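Local coordinates for glycosyl hydrolases family 31 family protein (Aspergillus niger, PDB 6DRU), which hydrolyses xyloglucan oligosaccharides, releasing alpha-xylose from the glucose at their non-reducing end, at residues A[319-325]-A[389-395]. Sequence-based numbering, arbitrary orientation.
With XYS (alpha-D-xylopyranose), chain N.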
# COMPACT_ATOMS: atom_id res chain seq x y z
N GLU A 319 17.41 -2.22 49.22
CA GLU A 319 16.38 -1.48 48.51
C GLU A 319 15.41 -2.45 47.85
O GLU A 319 15.60 -3.67 47.87
CB GLU A 319 17.00 -0.54 47.48
CG GLU A 319 17.77 0.62 48.09
CD GLU A 319 17.29 1.97 47.59
OE1 GLU A 319 16.19 2.40 48.00
OE2 GLU A 319 18.01 2.60 46.79
N MET A 320 14.35 -1.90 47.25
CA MET A 320 13.31 -2.72 46.66
C MET A 320 13.08 -2.32 45.21
O MET A 320 13.31 -1.18 44.81
CB MET A 320 12.00 -2.60 47.45
CG MET A 320 12.10 -3.10 48.88
SD MET A 320 10.54 -3.79 49.47
CE MET A 320 10.35 -5.19 48.37
N MET A 321 12.62 -3.30 44.42
CA MET A 321 12.28 -3.10 43.02
C MET A 321 10.95 -3.79 42.73
O MET A 321 10.70 -4.89 43.24
CB MET A 321 13.37 -3.66 42.09
CG MET A 321 13.03 -3.58 40.61
SD MET A 321 14.36 -4.13 39.53
CE MET A 321 15.49 -2.74 39.65
N ALA A 322 10.12 -3.15 41.93
CA ALA A 322 8.81 -3.68 41.58
C ALA A 322 8.65 -3.71 40.06
O ALA A 322 9.30 -2.96 39.33
CB ALA A 322 7.68 -2.85 42.21
N SER A 323 7.77 -4.59 39.60
CA SER A 323 7.57 -4.85 38.19
C SER A 323 6.35 -4.11 37.65
O SER A 323 5.36 -3.92 38.36
CB SER A 323 7.41 -6.35 37.93
OG SER A 323 6.91 -6.61 36.63
N LEU A 324 6.44 -3.70 36.39
CA LEU A 324 5.31 -3.10 35.69
C LEU A 324 5.37 -3.50 34.23
O LEU A 324 6.45 -3.58 33.63
CB LEU A 324 5.30 -1.57 35.83
CG LEU A 324 6.47 -0.78 35.23
CD1 LEU A 324 5.98 0.49 34.58
CD2 LEU A 324 7.50 -0.47 36.31
N TRP A 325 4.20 -3.77 33.65
CA TRP A 325 4.06 -4.07 32.24
C TRP A 325 3.44 -2.88 31.50
O TRP A 325 2.69 -2.10 32.10
CB TRP A 325 3.19 -5.31 32.02
CG TRP A 325 3.92 -6.61 32.17
CD1 TRP A 325 5.02 -6.84 32.93
CD2 TRP A 325 3.59 -7.85 31.53
NE1 TRP A 325 5.40 -8.16 32.82
CE2 TRP A 325 4.54 -8.80 31.96
CE3 TRP A 325 2.59 -8.25 30.65
CZ2 TRP A 325 4.52 -10.12 31.54
CZ3 TRP A 325 2.57 -9.57 30.22
CH2 TRP A 325 3.53 -10.49 30.67
N ILE A 389 9.68 1.92 47.36
CA ILE A 389 10.08 1.12 46.22
C ILE A 389 10.51 2.10 45.14
O ILE A 389 9.69 2.61 44.38
CB ILE A 389 8.95 0.20 45.74
CG1 ILE A 389 8.49 -0.71 46.89
CG2 ILE A 389 9.40 -0.64 44.55
CD1 ILE A 389 7.15 -1.35 46.66
N LYS A 390 11.82 2.36 45.06
CA LYS A 390 12.35 3.40 44.19
C LYS A 390 13.16 2.86 43.03
O LYS A 390 13.81 3.63 42.32
CB LYS A 390 13.20 4.37 45.02
CG LYS A 390 12.53 4.80 46.31
CD LYS A 390 13.37 5.81 47.07
CE LYS A 390 12.49 6.76 47.87
NZ LYS A 390 13.17 8.06 48.14
N ASN A 391 13.12 1.55 42.79
CA ASN A 391 13.72 0.94 41.62
C ASN A 391 12.63 0.17 40.88
O ASN A 391 11.73 -0.40 41.50
CB ASN A 391 14.87 0.01 42.01
CG ASN A 391 15.93 0.72 42.83
OD1 ASN A 391 16.84 1.34 42.28
ND2 ASN A 391 15.81 0.63 44.15
N PHE A 392 12.69 0.18 39.55
CA PHE A 392 11.56 -0.29 38.75
C PHE A 392 12.01 -1.31 37.72
O PHE A 392 13.05 -1.17 37.08
CB PHE A 392 10.87 0.89 38.07
CG PHE A 392 10.21 1.82 39.03
CD1 PHE A 392 8.99 1.50 39.60
CD2 PHE A 392 10.82 3.01 39.41
CE1 PHE A 392 8.37 2.34 40.50
CE2 PHE A 392 10.21 3.86 40.31
CZ PHE A 392 8.99 3.53 40.86
N TRP A 393 11.19 -2.35 37.56
CA TRP A 393 11.43 -3.45 36.64
C TRP A 393 10.47 -3.29 35.46
O TRP A 393 9.30 -3.67 35.55
CB TRP A 393 11.24 -4.79 37.35
CG TRP A 393 11.61 -5.98 36.54
CD1 TRP A 393 12.18 -5.99 35.30
CD2 TRP A 393 11.46 -7.36 36.92
NE1 TRP A 393 12.37 -7.29 34.88
CE2 TRP A 393 11.94 -8.14 35.86
CE3 TRP A 393 10.95 -8.00 38.05
CZ2 TRP A 393 11.93 -9.53 35.89
CZ3 TRP A 393 10.94 -9.38 38.09
CH2 TRP A 393 11.43 -10.13 37.02
N ILE A 394 10.97 -2.71 34.37
CA ILE A 394 10.14 -2.43 33.20
C ILE A 394 10.26 -3.62 32.25
O ILE A 394 11.10 -3.66 31.35
CB ILE A 394 10.51 -1.11 32.54
CG1 ILE A 394 12.03 -0.88 32.61
CG2 ILE A 394 9.75 -0.00 33.21
CD1 ILE A 394 12.49 0.38 31.92
N ASP A 395 9.38 -4.59 32.45
CA ASP A 395 9.43 -5.87 31.77
C ASP A 395 8.47 -5.87 30.59
O ASP A 395 7.48 -5.14 30.57
CB ASP A 395 9.07 -6.99 32.75
CG ASP A 395 9.16 -8.36 32.15
OD1 ASP A 395 8.27 -9.19 32.44
OD2 ASP A 395 10.10 -8.62 31.36
C1 XYS N . 8.59 -12.12 31.80
C2 XYS N . 9.96 -11.78 32.34
C3 XYS N . 10.21 -12.58 33.60
C4 XYS N . 9.08 -12.36 34.57
C5 XYS N . 7.76 -12.62 33.88
O1 XYS N . 8.52 -13.50 31.53
O2 XYS N . 10.93 -12.08 31.37
O3 XYS N . 11.42 -12.17 34.18
O4 XYS N . 9.22 -13.25 35.66
O5 XYS N . 7.62 -11.77 32.76
O HOH W 1 8.22 -8.81 35.28
O HOH W 2 7.41 -2.26 31.34
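Leu324 and Ile394 run alongside each other, with CD2 of the leucine 3.9 Å from CG2 of the isoleucine and also against CB of Phe392. Further back along this face, the methyl of Ala322 meets CG2 of Ile389, and helices 370-385 and 439-455 pack over the layer. On the face bearing Met321, Ser323 and Trp393, the methionine is extended through SD (chi1 176°, chi2 176°) and then bends, its CE turning to CB of Asn391; it crosses the tryptophan at about a right angle. Its SD stands 5.2 Å from the centroid of the Trp393 five-membered ring, an oblique Met-aromatic contact.

Between the two layers the backbones pair in parallel: Ala322 N donates to Asn391 O, Trp393 N to Ala322 O at 2.7 Å, and Leu324 N to Trp393 O. At the N-terminal end, ND2 of Asn391 adds a side-chain bond to Met320 O at 3.2 Å, approaching from above the carbonyl plane, while its OD1 accepts from Val466 N.

The C-terminal ends are polar. Water 1 bridges Ser323 OG and Asp395 OD1 over the centre of one Trp393 ring face. A weak bond of 3.1 Å runs from Trp325 NE1 to the same OD1. Asp395 is swung away from its own amide (chi1 -177°), which brings its carboxylate to the xylose, OD1 lying 3.0 Å from C1; Trp325 and Trp393 bring ring edges to O5 and O3. Asp487, the proton donor, is hydrogen-bonded to the sugar. Neighbouring parallel strands joined through helix 370-385, with the active-site Asp395 just past a strand's C-terminal end, are characteristic of the GH31 TIM barrel.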